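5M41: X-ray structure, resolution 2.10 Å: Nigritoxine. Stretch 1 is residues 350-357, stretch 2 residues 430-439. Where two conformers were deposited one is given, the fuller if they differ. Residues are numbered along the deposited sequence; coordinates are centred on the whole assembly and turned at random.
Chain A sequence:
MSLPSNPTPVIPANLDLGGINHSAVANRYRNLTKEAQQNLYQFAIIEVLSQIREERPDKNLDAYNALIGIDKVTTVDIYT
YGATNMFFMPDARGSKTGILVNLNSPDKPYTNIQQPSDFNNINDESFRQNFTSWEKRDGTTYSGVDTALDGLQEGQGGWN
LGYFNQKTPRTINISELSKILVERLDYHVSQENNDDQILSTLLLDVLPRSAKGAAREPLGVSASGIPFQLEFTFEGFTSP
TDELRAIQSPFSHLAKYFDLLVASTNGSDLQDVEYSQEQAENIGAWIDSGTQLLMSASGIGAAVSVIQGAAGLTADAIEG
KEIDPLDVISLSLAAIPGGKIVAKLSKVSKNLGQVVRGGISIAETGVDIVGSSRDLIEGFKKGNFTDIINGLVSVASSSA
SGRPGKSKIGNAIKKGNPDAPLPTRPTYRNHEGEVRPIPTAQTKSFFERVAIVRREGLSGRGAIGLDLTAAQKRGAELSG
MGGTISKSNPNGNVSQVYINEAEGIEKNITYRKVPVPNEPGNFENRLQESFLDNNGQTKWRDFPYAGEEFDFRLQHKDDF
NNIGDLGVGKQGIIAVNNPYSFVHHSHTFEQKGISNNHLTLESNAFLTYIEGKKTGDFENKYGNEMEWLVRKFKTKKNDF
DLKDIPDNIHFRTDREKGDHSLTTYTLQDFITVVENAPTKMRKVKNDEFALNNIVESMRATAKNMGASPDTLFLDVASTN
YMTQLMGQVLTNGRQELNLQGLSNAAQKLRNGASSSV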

# COMPACT_ATOMS: atom_id res chain seq x y z
N LYS A 350 10.16 -14.19 -9.97
CA LYS A 350 9.98 -15.59 -10.38
C LYS A 350 10.45 -16.59 -9.30
O LYS A 350 9.94 -17.71 -9.23
CB LYS A 350 10.63 -15.85 -11.75
CG LYS A 350 9.68 -15.52 -12.90
CD LYS A 350 10.22 -14.43 -13.84
CE LYS A 350 9.07 -13.76 -14.59
NZ LYS A 350 9.47 -12.52 -15.33
N ASN A 351 11.38 -16.16 -8.45
CA ASN A 351 11.76 -16.87 -7.24
C ASN A 351 10.66 -17.07 -6.17
O ASN A 351 10.77 -17.95 -5.31
CB ASN A 351 12.93 -16.16 -6.60
CG ASN A 351 13.93 -17.11 -6.00
OD1 ASN A 351 14.20 -18.18 -6.56
ND2 ASN A 351 14.51 -16.73 -4.86
N LEU A 352 9.59 -16.27 -6.24
CA LEU A 352 8.53 -16.29 -5.22
C LEU A 352 7.74 -17.61 -5.17
O LEU A 352 7.42 -18.09 -4.09
CB LEU A 352 7.56 -15.13 -5.45
CG LEU A 352 6.38 -14.96 -4.48
CD1 LEU A 352 6.89 -14.61 -3.10
CD2 LEU A 352 5.41 -13.89 -4.96
N GLY A 353 7.43 -18.16 -6.34
CA GLY A 353 6.52 -19.30 -6.47
C GLY A 353 5.46 -18.99 -7.52
O GLY A 353 5.64 -18.08 -8.33
N GLN A 354 4.36 -19.75 -7.53
CA GLN A 354 3.23 -19.44 -8.40
C GLN A 354 2.40 -18.30 -7.84
O GLN A 354 2.02 -18.33 -6.67
CB GLN A 354 2.28 -20.61 -8.44
CG GLN A 354 2.41 -21.56 -9.59
CD GLN A 354 1.51 -22.74 -9.39
OE1 GLN A 354 1.93 -23.87 -9.57
NE2 GLN A 354 0.26 -22.48 -8.94
N VAL A 355 2.09 -17.31 -8.67
CA VAL A 355 1.07 -16.34 -8.30
C VAL A 355 -0.28 -17.03 -8.50
O VAL A 355 -0.57 -17.55 -9.60
CB VAL A 355 1.15 -15.05 -9.14
CG1 VAL A 355 -0.06 -14.14 -8.85
CG2 VAL A 355 2.45 -14.30 -8.81
N VAL A 356 -1.09 -17.05 -7.44
CA VAL A 356 -2.40 -17.71 -7.48
C VAL A 356 -3.46 -16.74 -8.01
O VAL A 356 -4.16 -17.04 -8.96
CB VAL A 356 -2.78 -18.33 -6.11
CG1 VAL A 356 -4.18 -18.93 -6.14
CG2 VAL A 356 -1.79 -19.45 -5.76
N ARG A 357 -3.53 -15.54 -7.44
CA ARG A 357 -4.54 -14.57 -7.82
C ARG A 357 -4.00 -13.17 -7.60
O ARG A 357 -3.18 -12.96 -6.69
CB ARG A 357 -5.84 -14.80 -7.01
CG ARG A 357 -5.67 -14.71 -5.49
CD ARG A 357 -6.99 -14.39 -4.77
NE ARG A 357 -7.46 -13.08 -5.22
CZ ARG A 357 -8.67 -12.78 -5.65
NH1 ARG A 357 -9.67 -13.66 -5.63
NH2 ARG A 357 -8.90 -11.53 -6.05
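Stretch 2 (430-439) NHEGEVRPIP

Stretch 2 lies against stretch 1 without a hydrogen bond between them; the contact is three apolar side-chain pairs, plus carbonyl oxygens of stretch 1 near Asn 430 and His 431. Residues 354-357 of stretch 1 form a strand. Stretch 2 opens with a type I beta turn from Asn 430 to Gly 433, closed by Gly 433 N to Asn 430 O at 3.0 Å. Asn 430 N also bonds to Glu 434 O at 3.0 Å. The Asn 430 side chain points away from stretch 1 and braces the turn: Asn 430 OD1 accepts from Glu 432 N and from Glu 434 N, each at 3.0 Å. Asn 430 CA lies 4.3 Å from Leu 352 O, beside Gly 353, where a CB would point toward stretch 2. His 431 is poorly ordered, but the end of its side chain reaches stretch 1. His 431 CE1 is 3.3 Å from Asn 351 O, which sits at the ring edge near the ring plane. Glu 432, Gly 433 and Glu 434 make no contact with stretch 1.

The chain then extends into a strand, 435-437, oblique to strand 354-357. Val 435 CA is 7.7 Å from Val 356 CA, and Val 435 CG1 meets Val 356 CG2 at 4.4 Å. Arg 436 and Pro 437 stay out of reach. Ile 438 points toward stretch 1 and is buried. Ile 438 CG2 lies 4.1 Å from Leu 352 CD2, and Ile 438 CD1 4.4 Å from Val 355 CG2. Pro 439 ends the stretch without contact with stretch 1.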

# COMPACT_ATOMS: atom_id res chain seq x y z
N ASN A 430 3.85 -21.01 -2.20
CA ASN A 430 5.28 -21.21 -1.96
C ASN A 430 5.74 -22.60 -2.42
O ASN A 430 4.96 -23.40 -2.96
CB ASN A 430 5.66 -20.95 -0.50
CG ASN A 430 5.01 -21.93 0.47
OD1 ASN A 430 4.74 -23.08 0.12
ND2 ASN A 430 4.77 -21.48 1.70
N HIS A 431 7.01 -22.88 -2.19
CA HIS A 431 7.63 -24.10 -2.71
C HIS A 431 6.99 -25.37 -2.18
O HIS A 431 6.96 -26.38 -2.88
CB HIS A 431 9.14 -24.05 -2.49
CG HIS A 431 9.76 -22.70 -2.85
ND1 HIS A 431 9.73 -22.19 -4.10
CD2 HIS A 431 10.43 -21.76 -2.05
CE1 HIS A 431 10.35 -20.99 -4.10
NE2 HIS A 431 10.78 -20.73 -2.85
N GLU A 432 6.43 -25.31 -0.97
CA GLU A 432 5.82 -26.48 -0.33
C GLU A 432 4.30 -26.54 -0.50
O GLU A 432 3.63 -27.31 0.18
CB GLU A 432 6.19 -26.56 1.15
CG GLU A 432 7.61 -26.12 1.47
CD GLU A 432 7.71 -24.63 1.71
OE1 GLU A 432 6.93 -24.11 2.54
OE2 GLU A 432 8.55 -23.97 1.05
N GLY A 433 3.76 -25.72 -1.39
CA GLY A 433 2.34 -25.79 -1.72
C GLY A 433 1.39 -24.98 -0.84
O GLY A 433 0.17 -25.07 -1.02
N GLU A 434 1.92 -24.19 0.10
CA GLU A 434 1.08 -23.35 0.95
C GLU A 434 0.67 -22.05 0.23
O GLU A 434 1.51 -21.32 -0.30
CB GLU A 434 1.81 -23.01 2.26
CG GLU A 434 2.18 -24.20 3.14
CD GLU A 434 3.33 -23.89 4.11
OE1 GLU A 434 3.70 -22.71 4.29
OE2 GLU A 434 3.87 -24.85 4.71
N VAL A 435 -0.63 -21.77 0.22
CA VAL A 435 -1.12 -20.54 -0.38
C VAL A 435 -1.11 -19.44 0.69
O VAL A 435 -1.68 -19.61 1.77
CB VAL A 435 -2.55 -20.72 -0.97
CG1 VAL A 435 -3.04 -19.40 -1.54
CG2 VAL A 435 -2.55 -21.79 -2.07
N ARG A 436 -0.43 -18.32 0.41
CA ARG A 436 -0.30 -17.20 1.35
C ARG A 436 -0.54 -15.88 0.63
O ARG A 436 -0.24 -15.76 -0.56
CB ARG A 436 1.12 -17.16 1.95
CG ARG A 436 1.61 -18.45 2.58
CD ARG A 436 2.90 -18.23 3.35
NE ARG A 436 2.96 -19.06 4.55
CZ ARG A 436 3.92 -18.97 5.47
NH1 ARG A 436 4.91 -18.10 5.32
NH2 ARG A 436 3.89 -19.76 6.53
N PRO A 437 -1.03 -14.85 1.34
CA PRO A 437 -1.07 -13.55 0.70
C PRO A 437 0.32 -13.02 0.30
O PRO A 437 1.30 -13.26 1.01
CB PRO A 437 -1.74 -12.65 1.75
CG PRO A 437 -1.58 -13.39 3.04
CD PRO A 437 -1.70 -14.84 2.66
N ILE A 438 0.41 -12.33 -0.82
CA ILE A 438 1.66 -11.68 -1.20
C ILE A 438 1.91 -10.46 -0.31
O ILE A 438 1.02 -9.63 -0.13
CB ILE A 438 1.72 -11.29 -2.70
CG1 ILE A 438 1.13 -12.42 -3.58
CG2 ILE A 438 3.19 -11.00 -3.09
CD1 ILE A 438 1.31 -12.23 -5.08
N PRO A 439 3.12 -10.36 0.27
CA PRO A 439 3.49 -9.18 1.05
C PRO A 439 3.46 -7.91 0.19
O PRO A 439 3.57 -7.97 -1.04
CB PRO A 439 4.95 -9.47 1.48
CG PRO A 439 5.07 -10.95 1.42
CD PRO A 439 4.17 -11.40 0.29